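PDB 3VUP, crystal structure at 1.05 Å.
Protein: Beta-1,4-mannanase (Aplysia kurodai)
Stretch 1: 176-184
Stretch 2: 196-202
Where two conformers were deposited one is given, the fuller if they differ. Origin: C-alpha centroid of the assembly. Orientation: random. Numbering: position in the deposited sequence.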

ATOM      1  N   LYS A 176     -21.689   9.721  -7.078  1.00  5.92           N
ATOM      2  CA  LYS A 176     -21.330   8.308  -7.025  1.00  6.16           C
ATOM      3  C   LYS A 176     -19.980   8.078  -6.349  1.00  5.76           C
ATOM      4  O   LYS A 176     -19.826   7.133  -5.573  1.00  6.21           O
ATOM      5  CB  LYS A 176     -21.329   7.726  -8.442  1.00  7.46           C
ATOM      6  CG  LYS A 176     -20.857   6.283  -8.547  1.00  8.46           C
ATOM      7  CD  LYS A 176     -20.968   5.763  -9.983  1.00  9.22           C
ATOM      8  CE  LYS A 176     -20.331   4.386 -10.133  1.00 10.29           C
ATOM      9  NZ  LYS A 176     -18.843   4.442 -10.238  1.00 10.09           N
ATOM     10  N   CYS A 177     -19.002   8.941  -6.618  1.00  5.62           N
ATOM     11  CA  CYS A 177     -17.687   8.774  -6.010  1.00  5.64           C
ATOM     12  C   CYS A 177     -17.706   8.789  -4.489  1.00  5.17           C
ATOM     13  O   CYS A 177     -16.770   8.279  -3.865  1.00  5.72           O
ATOM     14  CB  CYS A 177     -16.725   9.864  -6.484  1.00  6.57           C
ATOM     15  SG  CYS A 177     -16.301   9.789  -8.218  1.00  6.58           S
ATOM     16  N   TYR A 178     -18.738   9.392  -3.898  1.00  4.95           N
ATOM     17  CA  TYR A 178     -18.794   9.534  -2.443  1.00  5.87           C
ATOM     18  C   TYR A 178     -19.811   8.606  -1.773  1.00  5.62           C
ATOM     19  O   TYR A 178     -19.802   8.455  -0.555  1.00  7.91           O
ATOM     20  CB  TYR A 178     -19.110  10.986  -2.052  1.00  6.88           C
ATOM     21  CG  TYR A 178     -18.242  12.046  -2.714  1.00  6.54           C
ATOM     22  CD1 TYR A 178     -16.932  11.777  -3.106  1.00  6.85           C
ATOM     23  CD2 TYR A 178     -18.738  13.322  -2.949  1.00  6.56           C
ATOM     24  CE1 TYR A 178     -16.150  12.747  -3.720  1.00  7.46           C
ATOM     25  CE2 TYR A 178     -17.964  14.300  -3.554  1.00  7.13           C
ATOM     26  CZ  TYR A 178     -16.667  14.006  -3.938  1.00  7.30           C
ATOM     27  OH  TYR A 178     -15.884  14.968  -4.548  1.00  8.33           O
ATOM     28  N   ASP A 179     -20.686   7.996  -2.563  1.00  5.54           N
ATOM     29  CA  ASP A 179     -21.779   7.185  -2.039  1.00  5.38           C
ATOM     30  C   ASP A 179     -21.254   5.829  -1.573  1.00  4.95           C
ATOM     31  O   ASP A 179     -20.538   5.167  -2.319  1.00  5.22           O
ATOM     32  CB  ASP A 179     -22.806   6.996  -3.154  1.00  5.60           C
ATOM     33  CG  ASP A 179     -24.003   6.193  -2.716  1.00  6.03           C
ATOM     34  OD1 ASP A 179     -25.078   6.801  -2.519  1.00  6.48           O
ATOM     35  OD2 ASP A 179     -23.869   4.956  -2.574  1.00  5.63           O
ATOM     36  N   THR A 180     -21.623   5.403  -0.362  1.00  4.94           N
ATOM     37  CA  THR A 180     -21.140   4.123   0.153  1.00  5.04           C
ATOM     38  C   THR A 180     -22.275   3.136   0.405  1.00  4.61           C
ATOM     39  O   THR A 180     -22.122   2.182   1.169  1.00  4.94           O
ATOM     40  CB  THR A 180     -20.291   4.288   1.424  1.00  5.39           C
ATOM     41  OG1 THR A 180     -21.084   4.912   2.437  1.00  5.59           O
ATOM     42  CG2 THR A 180     -19.072   5.143   1.147  1.00  5.88           C
ATOM     43  N   THR A 181     -23.416   3.347  -0.240  1.00  5.19           N
ATOM     44  CA  THR A 181     -24.507   2.400  -0.075  1.00  5.29           C
ATOM     45  C   THR A 181     -24.151   0.977  -0.526  1.00  5.43           C
ATOM     46  O   THR A 181     -24.603   0.010   0.085  1.00  5.89           O
ATOM     47  CB  THR A 181     -25.815   2.879  -0.737  1.00  6.07           C
ATOM     48  OG1 THR A 181     -25.638   3.015  -2.153  1.00  6.25           O
ATOM     49  CG2 THR A 181     -26.261   4.200  -0.130  1.00  7.16           C
ATOM     50  N   ALA A 182     -23.303   0.836  -1.545  1.00  4.96           N
ATOM     51  CA  ALA A 182     -22.907  -0.506  -1.982  1.00  6.03           C
ATOM     52  C   ALA A 182     -22.104  -1.248  -0.912  1.00  6.14           C
ATOM     53  O   ALA A 182     -22.043  -2.478  -0.928  1.00  6.56           O
ATOM     54  CB  ALA A 182     -22.124  -0.450  -3.280  1.00  6.65           C
ATOM     55  N   LEU A 183     -21.499  -0.500   0.011  1.00  5.70           N
ATOM     56  CA  LEU A 183     -20.711  -1.062   1.105  1.00  5.44           C
ATOM     57  C   LEU A 183     -21.533  -1.384   2.349  1.00  5.77           C
ATOM     58  O   LEU A 183     -20.967  -1.789   3.363  1.00  5.85           O
ATOM     59  CB  LEU A 183     -19.551  -0.137   1.471  1.00  5.43           C
ATOM     60  CG  LEU A 183     -18.492  -0.005   0.375  1.00  6.68           C
ATOM     61  CD1 LEU A 183     -17.498   1.071   0.749  1.00  8.17           C
ATOM     62  CD2 LEU A 183     -17.770  -1.329   0.128  1.00  7.66           C
ATOM     63  N   LYS A 184     -22.850  -1.219   2.286  1.00  5.96           N
ATOM     64  CA  LYS A 184     -23.693  -1.575   3.419  1.00  6.38           C
ATOM     65  C   LYS A 184     -23.452  -3.026   3.811  1.00  6.23           C
ATOM     66  O   LYS A 184     -23.476  -3.922   2.963  1.00  6.69           O
ATOM     67  CB  LYS A 184     -25.175  -1.368   3.095  1.00  7.48           C
ATOM     68  CG  LYS A 184     -26.089  -1.763   4.243  1.00  7.94           C
ATOM     69  CD  LYS A 184     -27.549  -1.681   3.854  1.00 10.20           C
ATOM     70  CE  LYS A 184     -28.417  -2.070   5.033  1.00 12.59           C
ATOM     71  NZ  LYS A 184     -29.839  -2.201   4.642  1.00 15.13           N
ATOM     72  N   LEU A 196     -16.051  10.531   5.557  1.00  9.72           N
ATOM     73  CA  LEU A 196     -16.749  10.618   4.279  1.00  9.95           C
ATOM     74  C   LEU A 196     -15.750  10.584   3.124  1.00  8.12           C
ATOM     75  O   LEU A 196     -14.580  10.990   3.268  1.00  7.43           O
ATOM     76  CB  LEU A 196     -17.605  11.887   4.210  1.00 11.66           C
ATOM     77  CG  LEU A 196     -18.771  11.989   5.200  1.00 14.03           C
ATOM     78  CD1 LEU A 196     -19.584  13.259   4.965  1.00 14.27           C
ATOM     79  CD2 LEU A 196     -19.652  10.753   5.111  1.00 15.41           C
ATOM     80  N   TYR A 197     -16.210  10.100   1.974  1.00  7.40           N
ATOM     81  CA  TYR A 197     -15.298   9.861   0.858  1.00  6.27           C
ATOM     82  C   TYR A 197     -14.716  11.121   0.246  1.00  6.24           C
ATOM     83  O   TYR A 197     -13.597  11.077  -0.242  1.00  6.95           O
ATOM     84  CB  TYR A 197     -15.884   8.931  -0.218  1.00  7.06           C
ATOM     85  CG  TYR A 197     -15.348   7.524  -0.067  1.00  6.67           C
ATOM     86  CD1 TYR A 197     -14.087   7.181  -0.532  1.00  7.42           C
ATOM     87  CD2 TYR A 197     -16.079   6.558   0.588  1.00  7.45           C
ATOM     88  CE1 TYR A 197     -13.576   5.893  -0.360  1.00  7.23           C
ATOM     89  CE2 TYR A 197     -15.587   5.275   0.763  1.00  7.72           C
ATOM     90  CZ  TYR A 197     -14.337   4.943   0.284  1.00  6.50           C
ATOM     91  OH  TYR A 197     -13.865   3.667   0.475  1.00  6.88           O
ATOM     92  N   GLN A 198     -15.431  12.240   0.261  1.00  6.52           N
ATOM     93  CA  GLN A 198     -14.814  13.422  -0.331  1.00  7.89           C
ATOM     94  C   GLN A 198     -13.517  13.777   0.413  1.00  7.14           C
ATOM     95  O   GLN A 198     -12.508  14.122  -0.214  1.00  7.90           O
ATOM     96  CB  GLN A 198     -15.772  14.613  -0.378  1.00  9.65           C
ATOM     97  CG  GLN A 198     -15.214  15.799  -1.158  1.00 12.64           C
ATOM     98  CD  GLN A 198     -16.199  16.948  -1.269  1.00 14.74           C
ATOM     99  OE1 GLN A 198     -17.358  16.823  -0.878  1.00 17.40           O
ATOM    100  NE2 GLN A 198     -15.736  18.077  -1.794  1.00 16.37           N
ATOM    101  N   ASP A 199     -13.532  13.666   1.741  1.00  6.30           N
ATOM    102  CA  ASP A 199     -12.344  13.959   2.529  1.00  6.49           C
ATOM    103  C   ASP A 199     -11.217  12.968   2.255  1.00  5.97           C
ATOM    104  O   ASP A 199     -10.070  13.382   2.055  1.00  6.00           O
ATOM    105  CB  ASP A 199     -12.650  13.963   4.029  1.00  7.64           C
ATOM    106  CG  ASP A 199     -13.470  15.155   4.467  1.00  9.92           C
ATOM    107  OD1 ASP A 199     -13.338  16.249   3.889  1.00 10.20           O
ATOM    108  OD2 ASP A 199     -14.244  14.992   5.427  1.00 12.33           O
ATOM    109  N   ILE A 200     -11.511  11.669   2.254  1.00  6.06           N
ATOM    110  CA  ILE A 200     -10.447  10.689   2.040  0.60  5.52           C
ATOM    111  C   ILE A 200      -9.908  10.761   0.613  1.00  5.21           C
ATOM    112  O   ILE A 200      -8.707  10.599   0.393  1.00  5.23           O
ATOM    113  CB  ILE A 200     -10.857   9.231   2.416  0.60  6.38           C
ATOM    114  CG1 ILE A 200      -9.628   8.428   2.847  0.60  6.82           C
ATOM    115  CG2 ILE A 200     -11.565   8.520   1.267  0.60  6.67           C
ATOM    116  CD1 ILE A 200      -9.030   8.858   4.173  0.60  7.32           C
ATOM    117  N   LEU A 201     -10.773  11.044  -0.356  1.00  5.06           N
ATOM    118  CA  LEU A 201     -10.306  11.141  -1.732  1.00  5.51           C
ATOM    119  C   LEU A 201      -9.441  12.382  -1.950  1.00  5.50           C
ATOM    120  O   LEU A 201      -8.484  12.333  -2.724  1.00  5.50           O
ATOM    121  CB  LEU A 201     -11.461  11.050  -2.728  1.00  5.88           C
ATOM    122  CG  LEU A 201     -12.184   9.706  -2.762  1.00  6.42           C
ATOM    123  CD1 LEU A 201     -13.411   9.812  -3.652  1.00  6.78           C
ATOM    124  CD2 LEU A 201     -11.247   8.592  -3.227  1.00  7.52           C
ATOM    125  N   ARG A 202      -9.763  13.489  -1.286  1.00  5.91           N
ATOM    126  CA  ARG A 202      -8.894  14.652  -1.344  0.58  6.60           C
ATOM    127  C   ARG A 202      -7.534  14.309  -0.742  1.00  5.84           C
ATOM    128  O   ARG A 202      -6.491  14.630  -1.308  1.00  6.31           O
ATOM    129  CB  ARG A 202      -9.508  15.840  -0.607  0.58  7.66           C
ATOM    130  CG  ARG A 202      -8.555  17.019  -0.512  0.58  8.11           C
ATOM    131  CD  ARG A 202      -9.139  18.183   0.280  0.58  8.91           C
ATOM    132  NE  ARG A 202      -9.346  17.857   1.688  0.58  9.87           N
ATOM    133  CZ  ARG A 202     -10.540  17.695   2.246  0.58 11.25           C
ATOM    134  NH1 ARG A 202     -11.642  17.823   1.517  0.58 11.97           N
ATOM    135  NH2 ARG A 202     -10.631  17.401   3.535  0.58 11.98           N
TER
HETATM  136  O   HOH W   1     -18.997   9.194   1.920  1.00  8.95           O

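A small, largely apolar contact, with no direct hydrogen bond across it, packs the loop and 3-10 turn of 176-184 against the first turns of the helix 197-202, two tyrosines forming its centre and one water joining the backbones. The two stretches bury 315 Å² between them, summed over both sides, and come closest in backbone at Tyr178 and Tyr197, whose CA atoms lie 4.8 Å apart. This close approach brings Tyr178 CA to 3.7 Å from Tyr197 CB, leaving little room between the two backbones. Beside it, water 1 donates to Tyr178 O (2.7 Å) and accepts from Tyr197 N (2.9 Å); it thereby satisfies an amide at the start of the helix, where no preceding turn supplies a carbonyl, and ties it to the loop.

Tyr178 gives up the most area. Its CA-to-CB bond points sideways, but with chi1 at -50° (m) the end of the side chain comes nearer the helix. Gln198 covers one face of the ring: its CB stands 3.8 Å from the centroid of the Tyr178 ring, 12° off the normal, a CH-pi contact. The extended Gln198 side chain (chi1 and chi2 both t) runs on from there, with CG 3.6 Å from Tyr178 OH; its amide oxygen also stays close, OE1 3.7 Å from Tyr178 CE2, so the whole exposed side chain lies along the phenol. Leu201 CD1 lies at the ring edge, 4.0 Å from Tyr178 CE1. Tyr197 adds an apolar contact, its CB 4.2 Å from Tyr178 CD1.

Leu201, one helical turn after Tyr197, points toward the loop and is buried. Its CD1 also meets Cys177, 3.7 Å from the carbonyl O and 4.4 Å from CB, so a single methyl touches both loop residues. Cys177 is itself buried and bonded covalently elsewhere in the structure.

Tyr197 also points toward the loop, its chi1 of -100° lying between wells. Thr180 CG2 meets the edge of this ring, 3.4 Å from CD2; the threonine thus offers a methyl to the aromatic ring, while its OG1 is hydrogen-bonded elsewhere in the structure. Leu183 makes a marginal contact, CD1 to Tyr197 OH at 4.5 Å, and that hydroxyl too has its hydrogen bond elsewhere.

Each stretch braces itself. Asp179, pointing away from the helix, accepts at OD2 from Thr181 N (2.9 Å) and Thr181 OG1 (2.7 Å), while Leu183 N bonds to Thr180 O (3.0 Å). In the helix, Leu201 N bonds to Tyr197 O at 2.8 Å, linking two residues that face the loop.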